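Gene 2 protein (Enterobacteria phage Sf6, PDB 5C12) forms, through this nuclease domain, the metal-dependent nuclease of the large terminase subunit that packages viral DNA, the whole protein probably also binding ATP. Local coordinates at residues D34-L39 with S200-A205; W41-A46 with G68-R73. The protein carries 1 engineered substitution. All blocks are in the same frame, centred on the assembly; numbering follows the deposited sequence.

Interaction 1 (D34-L39 with S200-A205); sequences DAHKKL and SFDKEA
H36 and S200 meet edge-on: ND1 of H36 and OG of S200 share a hydrogen bond of 2.7 Å, the hydroxyl oxygen sitting at the edge of the ring and in its plane. The serine hydroxyl reaches across because OG is turned anti to its backbone N (chi1 -177°), toward the first turn of helix 35-39. At the other ring nitrogen, NE2, water 2 also lies in plane and passes a hydrogen bond on to OD2 of D202, whose carboxylate plane is inclined 52° to the imidazole. D34, just ahead of the helix, is held from two directions. Its backbone N donates to F201 O at 2.8 Å, and its OD1 receives K203 N at 3.1 Å from above the carboxylate plane. D202 caps helix 203-206 by accepting from A205 N. Water 1 donates to both D34 OD1 and D202 OD1, which stand 4.3 Å apart, and accepts from K37 NZ and E204 N. Farther out K203 NZ forms a salt bridge with E208. Both ring nitrogens of H36 thus have a polar partner, which fixes the ring's rotation, while the shared water and K37 probably ease the repulsion between the two aspartates that precede helices 35-39 and 203-206.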
ATOM      1  N   ASP A  34      -2.357  14.473  -7.999  1.00 14.95           N
ATOM      2  CA  ASP A  34      -1.477  15.379  -8.734  1.00 15.50           C
ATOM      3  C   ASP A  34      -0.772  16.389  -7.820  1.00 15.33           C
ATOM      4  O   ASP A  34      -0.414  17.490  -8.251  1.00 17.44           O
ATOM      5  CB  ASP A  34      -2.254  16.091  -9.860  1.00 16.39           C
ATOM      6  CG  ASP A  34      -2.563  15.186 -11.034  1.00 21.11           C
ATOM      7  OD1 ASP A  34      -1.875  14.149 -11.226  1.00 18.31           O
ATOM      8  OD2 ASP A  34      -3.500  15.532 -11.798  1.00 25.32           O
ATOM      9  N   ALA A  35      -0.528  16.015  -6.565  1.00 16.01           N
ATOM     10  CA  ALA A  35       0.175  16.910  -5.657  1.00 14.21           C
ATOM     11  C   ALA A  35       1.554  17.284  -6.189  1.00 14.06           C
ATOM     12  O   ALA A  35       2.017  18.398  -5.972  1.00 16.09           O
ATOM     13  CB  ALA A  35       0.309  16.305  -4.258  1.00 13.14           C
ATOM     14  N   HIS A  36       2.236  16.338  -6.828  1.00 14.53           N
ATOM     15  CA  HIS A  36       3.559  16.636  -7.367  1.00 16.72           C
ATOM     16  C   HIS A  36       3.501  17.721  -8.450  1.00 17.64           C
ATOM     17  O   HIS A  36       4.413  18.541  -8.560  1.00 19.04           O
ATOM     18  CB  HIS A  36       4.281  15.374  -7.867  1.00 15.56           C
ATOM     19  CG  HIS A  36       3.703  14.769  -9.111  1.00 14.78           C
ATOM     20  ND1 HIS A  36       2.483  14.127  -9.139  1.00 18.20           N
ATOM     21  CD2 HIS A  36       4.210  14.666 -10.365  1.00 18.90           C
ATOM     22  CE1 HIS A  36       2.247  13.686 -10.362  1.00 22.66           C
ATOM     23  NE2 HIS A  36       3.277  14.004 -11.124  1.00 17.60           N
ATOM     24  N   LYS A  37       2.407  17.760  -9.207  1.00 15.10           N
ATOM     25  CA  LYS A  37       2.214  18.815 -10.188  1.00 17.25           C
ATOM     26  C   LYS A  37       1.845  20.121  -9.522  1.00 20.59           C
ATOM     27  O   LYS A  37       2.336  21.179  -9.917  1.00 22.95           O
ATOM     28  CB  LYS A  37       1.145  18.399 -11.197  1.00 18.32           C
ATOM     29  CG  LYS A  37       1.541  17.192 -12.012  1.00 20.30           C
ATOM     30  CD  LYS A  37       0.497  16.825 -13.039  1.00 22.56           C
ATOM     31  CE  LYS A  37       1.032  15.776 -13.999  1.00 28.56           C
ATOM     32  NZ  LYS A  37       0.041  15.436 -15.055  1.00 31.39           N
ATOM     33  N   LYS A  38       0.973  20.056  -8.518  1.00 18.15           N
ATOM     34  CA  LYS A  38       0.518  21.250  -7.807  1.00 18.92           C
ATOM     35  C   LYS A  38       1.668  21.950  -7.090  1.00 19.03           C
ATOM     36  O   LYS A  38       1.717  23.180  -7.011  1.00 21.09           O
ATOM     37  CB  LYS A  38      -0.556  20.878  -6.785  1.00 19.59           C
ATOM     38  CG  LYS A  38      -1.855  20.350  -7.394  1.00 20.30           C
ATOM     39  CD  LYS A  38      -2.725  19.732  -6.318  1.00 21.58           C
ATOM     40  CE  LYS A  38      -3.994  19.133  -6.897  1.00 21.62           C
ATOM     41  NZ  LYS A  38      -4.740  18.385  -5.862  1.00 19.70           N
ATOM     42  N   LEU A  39       2.593  21.162  -6.569  1.00 20.07           N
ATOM     43  CA  LEU A  39       3.660  21.686  -5.736  1.00 22.55           C
ATOM     44  C   LEU A  39       4.998  21.780  -6.463  1.00 27.64           C
ATOM     45  O   LEU A  39       5.948  22.333  -5.928  1.00 28.44           O
ATOM     46  CB  LEU A  39       3.816  20.826  -4.489  1.00 22.14           C
ATOM     47  CG  LEU A  39       2.607  20.793  -3.555  1.00 26.12           C
ATOM     48  CD1 LEU A  39       2.806  19.756  -2.451  1.00 28.72           C
ATOM     49  CD2 LEU A  39       2.355  22.167  -2.969  1.00 32.26           C
ATOM     50  N   SER A 200       1.943  11.452  -3.868  1.00 11.57           N
ATOM     51  CA  SER A 200       1.138  12.005  -4.943  1.00 12.02           C
ATOM     52  C   SER A 200       0.531  10.903  -5.781  1.00 13.15           C
ATOM     53  O   SER A 200       1.186   9.904  -6.087  1.00 12.99           O
ATOM     54  CB  SER A 200       1.994  12.907  -5.824  1.00 12.44           C
ATOM     55  OG  SER A 200       1.210  13.511  -6.848  1.00 14.38           O
ATOM     56  N   PHE A 201      -0.726  11.070  -6.187  1.00 12.78           N
ATOM     57  CA  PHE A 201      -1.307  10.184  -7.178  1.00 13.25           C
ATOM     58  C   PHE A 201      -1.227  10.790  -8.580  1.00 12.24           C
ATOM     59  O   PHE A 201      -1.786  11.831  -8.843  1.00 13.05           O
ATOM     60  CB  PHE A 201      -2.760   9.845  -6.831  1.00 11.00           C
ATOM     61  CG  PHE A 201      -2.907   9.190  -5.493  1.00 11.63           C
ATOM     62  CD1 PHE A 201      -2.610   7.851  -5.341  1.00 11.89           C
ATOM     63  CD2 PHE A 201      -3.334   9.923  -4.394  1.00 12.99           C
ATOM     64  CE1 PHE A 201      -2.713   7.252  -4.094  1.00 12.11           C
ATOM     65  CE2 PHE A 201      -3.430   9.335  -3.158  1.00 13.98           C
ATOM     66  CZ  PHE A 201      -3.138   7.992  -3.010  1.00 13.57           C
ATOM     67  N   ASP A 202      -0.509  10.151  -9.479  1.00 12.32           N
ATOM     68  CA  ASP A 202      -0.447  10.625 -10.859  1.00 12.19           C
ATOM     69  C   ASP A 202      -1.744  10.237 -11.567  1.00 16.14           C
ATOM     70  O   ASP A 202      -1.884   9.122 -12.069  1.00 14.68           O
ATOM     71  CB  ASP A 202       0.775  10.041 -11.543  1.00 14.65           C
ATOM     72  CG  ASP A 202       1.021  10.630 -12.917  1.00 19.86           C
ATOM     73  OD1 ASP A 202       0.062  11.073 -13.577  1.00 18.95           O
ATOM     74  OD2 ASP A 202       2.188  10.619 -13.346  1.00 22.24           O
ATOM     75  N   LYS A 203      -2.701  11.158 -11.586  1.00 13.84           N
ATOM     76  CA  LYS A 203      -4.034  10.843 -12.047  1.00 14.91           C
ATOM     77  C   LYS A 203      -4.048  10.422 -13.518  1.00 18.81           C
ATOM     78  O   LYS A 203      -4.750   9.480 -13.882  1.00 18.91           O
ATOM     79  CB  LYS A 203      -4.985  12.032 -11.827  1.00 17.42           C
ATOM     80  CG  LYS A 203      -6.428  11.755 -12.282  1.00 21.77           C
ATOM     81  CD  LYS A 203      -7.375  12.879 -11.908  1.00 30.72           C
ATOM     82  CE  LYS A 203      -8.809  12.520 -12.278  1.00 39.32           C
ATOM     83  NZ  LYS A 203      -9.775  13.580 -11.886  1.00 32.67           N
ATOM     84  N   GLU A 204      -3.263  11.090 -14.358  1.00 18.36           N
ATOM     85  CA  GLU A 204      -3.230  10.740 -15.772  1.00 21.73           C
ATOM     86  C   GLU A 204      -2.682   9.333 -15.980  1.00 20.48           C
ATOM     87  O   GLU A 204      -3.191   8.588 -16.804  1.00 23.09           O
ATOM     88  CB  GLU A 204      -2.384  11.732 -16.562  1.00 20.92           C
ATOM     89  CG  GLU A 204      -2.462  11.515 -18.065  1.00 42.76           C
ATOM     90  CD  GLU A 204      -1.677  12.550 -18.848  1.00 74.59           C
ATOM     91  OE1 GLU A 204      -1.771  13.748 -18.507  1.00 60.57           O
ATOM     92  OE2 GLU A 204      -0.961  12.161 -19.798  1.00 59.04           O
ATOM     93  N   ALA A 205      -1.660   8.966 -15.205  1.00 17.52           N
ATOM     94  CA  ALA A 205      -1.034   7.653 -15.350  1.00 15.72           C
ATOM     95  C   ALA A 205      -1.938   6.558 -14.811  1.00 17.33           C
ATOM     96  O   ALA A 205      -2.040   5.474 -15.390  1.00 18.35           O
ATOM     97  CB  ALA A 205       0.326   7.630 -14.612  1.00 16.70           C
TER
HETATM   98  O   HOH W   1      -1.393  13.354 -13.600  1.00 20.72           O
HETATM   99  O   HOH W   2       3.242  13.182 -13.912  1.00 27.01           O
HETATM  100  O   HOH W   3       0.983  13.834 -17.064  1.00 35.35           O

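Interaction 2 (W41-A46 with G68-R73); sequences WKAKGA and GSVVKR
Glycine meets glycine where the alpha carbons of the two segments come closest, G45 CA and G68 CA 4.3 Å apart. Both have positive phi, 53° at G68 and 135° at G45, and the bare alpha carbon of G68 lies directly against the loop, making a CA-H...O contact with K44 O at 3.4 Å. Beside it G68 N donates to A46 O in a nearly straight bond of 2.9 Å, and water 4 joins the backbones by accepting from both K44 N and S69 N. Next to this backbone junction lies an apolar patch. V70 aims its CB at the loop, and its CG2 branch touches two groups, CZ3 of W41 and CB of A43, each at 3.6 Å. The indole is brought over by a chi1 of 49°, which places CG between the backbone N and carbonyl carbon of W41. The six-membered end of the ring then reaches the turn: CH2 is 3.9 Å from S69 CB, and S69 O lies at the ring edge, in plane. P195, M198 and S200 also pack against W41, and the hydroxyl of S69 is hydrogen-bonded to P195 O. In the fold, the loop leading into strand 47-52 is laid along the tight turn between strands 61-67 and 70-77, a beta hairpin of the central sheet. One direct backbone hydrogen bond, a CA-H...O contact and a bridging water hold the glycine end and apolar contacts the tryptophan end, so the loop is fixed to the hairpin at both ends of the contact without any salt bridge between the segments.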
ATOM      1  N   TRP A  41       7.167  19.208  -7.958  1.00 22.57           N
ATOM      2  CA  TRP A  41       8.268  18.252  -7.844  1.00 23.52           C
ATOM      3  C   TRP A  41       8.027  17.008  -8.679  1.00 20.94           C
ATOM      4  O   TRP A  41       6.930  16.788  -9.184  1.00 22.31           O
ATOM      5  CB  TRP A  41       8.570  17.899  -6.389  1.00 20.11           C
ATOM      6  CG  TRP A  41       7.409  17.515  -5.568  1.00 22.99           C
ATOM      7  CD1 TRP A  41       6.592  18.347  -4.844  1.00 24.51           C
ATOM      8  CD2 TRP A  41       6.926  16.198  -5.355  1.00 17.16           C
ATOM      9  NE1 TRP A  41       5.627  17.612  -4.200  1.00 23.44           N
ATOM     10  CE2 TRP A  41       5.822  16.289  -4.489  1.00 17.67           C
ATOM     11  CE3 TRP A  41       7.333  14.936  -5.794  1.00 16.16           C
ATOM     12  CZ2 TRP A  41       5.112  15.167  -4.071  1.00 20.70           C
ATOM     13  CZ3 TRP A  41       6.623  13.840  -5.372  1.00 17.19           C
ATOM     14  CH2 TRP A  41       5.528  13.961  -4.527  1.00 20.74           C
ATOM     15  N   LYS A  42       9.089  16.222  -8.847  1.00 22.13           N
ATOM     16  CA  LYS A  42       9.111  15.073  -9.750  1.00 21.90           C
ATOM     17  C   LYS A  42       9.423  13.816  -8.950  1.00 19.75           C
ATOM     18  O   LYS A  42      10.076  13.889  -7.913  1.00 20.11           O
ATOM     19  CB  LYS A  42      10.221  15.236 -10.799  1.00 27.08           C
ATOM     20  CG  LYS A  42       9.978  16.297 -11.855  1.00 53.26           C
ATOM     21  CD  LYS A  42       8.783  15.944 -12.734  1.00 75.63           C
ATOM     22  CE  LYS A  42       8.994  16.370 -14.190  1.00 70.02           C
ATOM     23  NZ  LYS A  42       9.264  17.828 -14.340  1.00 72.52           N
ATOM     24  N   ALA A  43       8.958  12.673  -9.439  1.00 17.26           N
ATOM     25  CA  ALA A  43       9.251  11.386  -8.814  1.00 16.52           C
ATOM     26  C   ALA A  43      10.751  11.108  -8.821  1.00 18.74           C
ATOM     27  O   ALA A  43      11.401  11.181  -9.864  1.00 20.67           O
ATOM     28  CB  ALA A  43       8.514  10.280  -9.540  1.00 16.26           C
ATOM     29  N   LYS A  44      11.276  10.746  -7.650  1.00 16.52           N
ATOM     30  CA  LYS A  44      12.673  10.337  -7.493  1.00 16.52           C
ATOM     31  C   LYS A  44      12.728   9.195  -6.487  1.00 16.93           C
ATOM     32  O   LYS A  44      12.159   9.291  -5.397  1.00 18.43           O
ATOM     33  CB  LYS A  44      13.522  11.467  -6.948  1.00 18.80           C
ATOM     34  CG  LYS A  44      13.683  12.652  -7.864  1.00 19.67           C
ATOM     35  CD  LYS A  44      14.496  12.338  -9.086  1.00 19.93           C
ATOM     36  CE  LYS A  44      14.903  13.626  -9.790  1.00 21.24           C
ATOM     37  NZ  LYS A  44      15.541  13.391 -11.098  1.00 23.02           N
ATOM     38  N   GLY A  45      13.434   8.137  -6.847  1.00 16.78           N
ATOM     39  CA  GLY A  45      13.647   7.027  -5.938  1.00 15.27           C
ATOM     40  C   GLY A  45      13.437   5.713  -6.650  1.00 15.21           C
ATOM     41  O   GLY A  45      13.430   5.649  -7.884  1.00 14.98           O
ATOM     42  N   ALA A  46      13.347   4.643  -5.869  1.00 14.80           N
ATOM     43  CA  ALA A  46      13.111   3.333  -6.440  1.00 14.73           C
ATOM     44  C   ALA A  46      11.675   3.204  -6.947  1.00 12.74           C
ATOM     45  O   ALA A  46      10.771   3.971  -6.540  1.00 12.42           O
ATOM     46  CB  ALA A  46      13.396   2.262  -5.404  1.00 15.33           C
ATOM     47  N   GLY A  68       9.288   6.421  -6.291  1.00 12.69           N
ATOM     48  CA  GLY A  68       9.429   7.306  -5.156  1.00 15.17           C
ATOM     49  C   GLY A  68       8.077   7.632  -4.560  1.00 10.55           C
ATOM     50  O   GLY A  68       7.264   6.767  -4.269  1.00 11.92           O
ATOM     51  N   SER A  69       7.813   8.929  -4.396  1.00  9.28           N
ATOM     52  CA  SER A  69       6.597   9.371  -3.757  1.00 11.43           C
ATOM     53  C   SER A  69       5.437   9.601  -4.734  1.00 12.25           C
ATOM     54  O   SER A  69       4.440  10.205  -4.352  1.00 13.75           O
ATOM     55  CB  SER A  69       6.877  10.666  -2.972  1.00 13.66           C
ATOM     56  OG  SER A  69       7.848  10.400  -1.946  1.00 15.96           O
ATOM     57  N   VAL A  70       5.566   9.153  -5.978  1.00 10.59           N
ATOM     58  CA  VAL A  70       4.484   9.341  -6.960  1.00 10.09           C
ATOM     59  C   VAL A  70       3.912   7.990  -7.359  1.00 12.09           C
ATOM     60  O   VAL A  70       4.616   7.168  -7.941  1.00 11.93           O
ATOM     61  CB  VAL A  70       4.959  10.092  -8.213  1.00 12.36           C
ATOM     62  CG1 VAL A  70       3.781  10.290  -9.178  1.00 13.67           C
ATOM     63  CG2 VAL A  70       5.546  11.453  -7.830  1.00 11.85           C
ATOM     64  N   VAL A  71       2.651   7.747  -7.016  1.00 11.98           N
ATOM     65  CA  VAL A  71       1.931   6.528  -7.411  1.00  9.07           C
ATOM     66  C   VAL A  71       1.576   6.585  -8.911  1.00 11.04           C
ATOM     67  O   VAL A  71       0.994   7.563  -9.378  1.00 12.61           O
ATOM     68  CB  VAL A  71       0.659   6.336  -6.554  1.00 10.93           C
ATOM     69  CG1 VAL A  71      -0.092   5.051  -6.941  1.00 12.24           C
ATOM     70  CG2 VAL A  71       0.995   6.303  -5.063  1.00 11.10           C
ATOM     71  N   LYS A  72       1.950   5.556  -9.665  1.00 10.88           N
ATOM     72  CA  LYS A  72       1.792   5.574 -11.113  1.00 13.36           C
ATOM     73  C   LYS A  72       0.837   4.519 -11.682  1.00 10.93           C
ATOM     74  O   LYS A  72       0.367   4.676 -12.808  1.00 13.61           O
ATOM     75  CB  LYS A  72       3.147   5.512 -11.809  1.00 16.05           C
ATOM     76  CG  LYS A  72       3.905   4.251 -11.635  1.00 25.39           C
ATOM     77  CD  LYS A  72       5.167   4.253 -12.498  1.00 25.80           C
ATOM     78  CE  LYS A  72       5.925   2.945 -12.338  1.00 24.53           C
ATOM     79  NZ  LYS A  72       7.129   2.984 -13.197  1.00 19.02           N
ATOM     80  N   ARG A  73       0.547   3.458 -10.933  1.00 10.82           N
ATOM     81  CA  ARG A  73      -0.391   2.441 -11.379  1.00 10.78           C
ATOM     82  C   ARG A  73      -1.179   1.877 -10.225  1.00 11.36           C
ATOM     83  O   ARG A  73      -0.624   1.589  -9.156  1.00 10.97           O
ATOM     84  CB  ARG A  73       0.304   1.276 -12.123  1.00 11.98           C
ATOM     85  CG  ARG A  73      -0.683   0.387 -12.872  1.00 13.73           C
ATOM     86  CD  ARG A  73      -0.094  -0.870 -13.445  1.00 15.53           C
ATOM     87  NE  ARG A  73       1.010  -0.602 -14.353  1.00 17.00           N
ATOM     88  CZ  ARG A  73       0.887  -0.417 -15.658  1.00 21.39           C
ATOM     89  NH1 ARG A  73      -0.305  -0.434 -16.226  1.00 22.41           N
ATOM     90  NH2 ARG A  73       1.963  -0.205 -16.393  1.00 21.90           N
TER
HETATM   91  O   HOH W   4       9.861  10.956  -5.036  1.00 16.07           O

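From the N terminus the chain passes helix 26-32, then helix 35-39 and the loop 41-46, and enters the sheet at strand 47-52. Interaction 2 closes the shorter loop, joining 41-46 to the turn and strand start at 68-73 after a hairpin's length of chain. Interaction 1 closes a far longer one, bringing 34-39 against 200-205 once most of the domain has intervened, and the smaller loop lies wholly within it. The two touch through the sheet: strands 70-77 and 200-201 are neighbours, probably hydrogen-bonded by S200 to S69 and V71. Together they tie helix 35-39 and the loop after it to one edge of the sheet, away from the magnesium site.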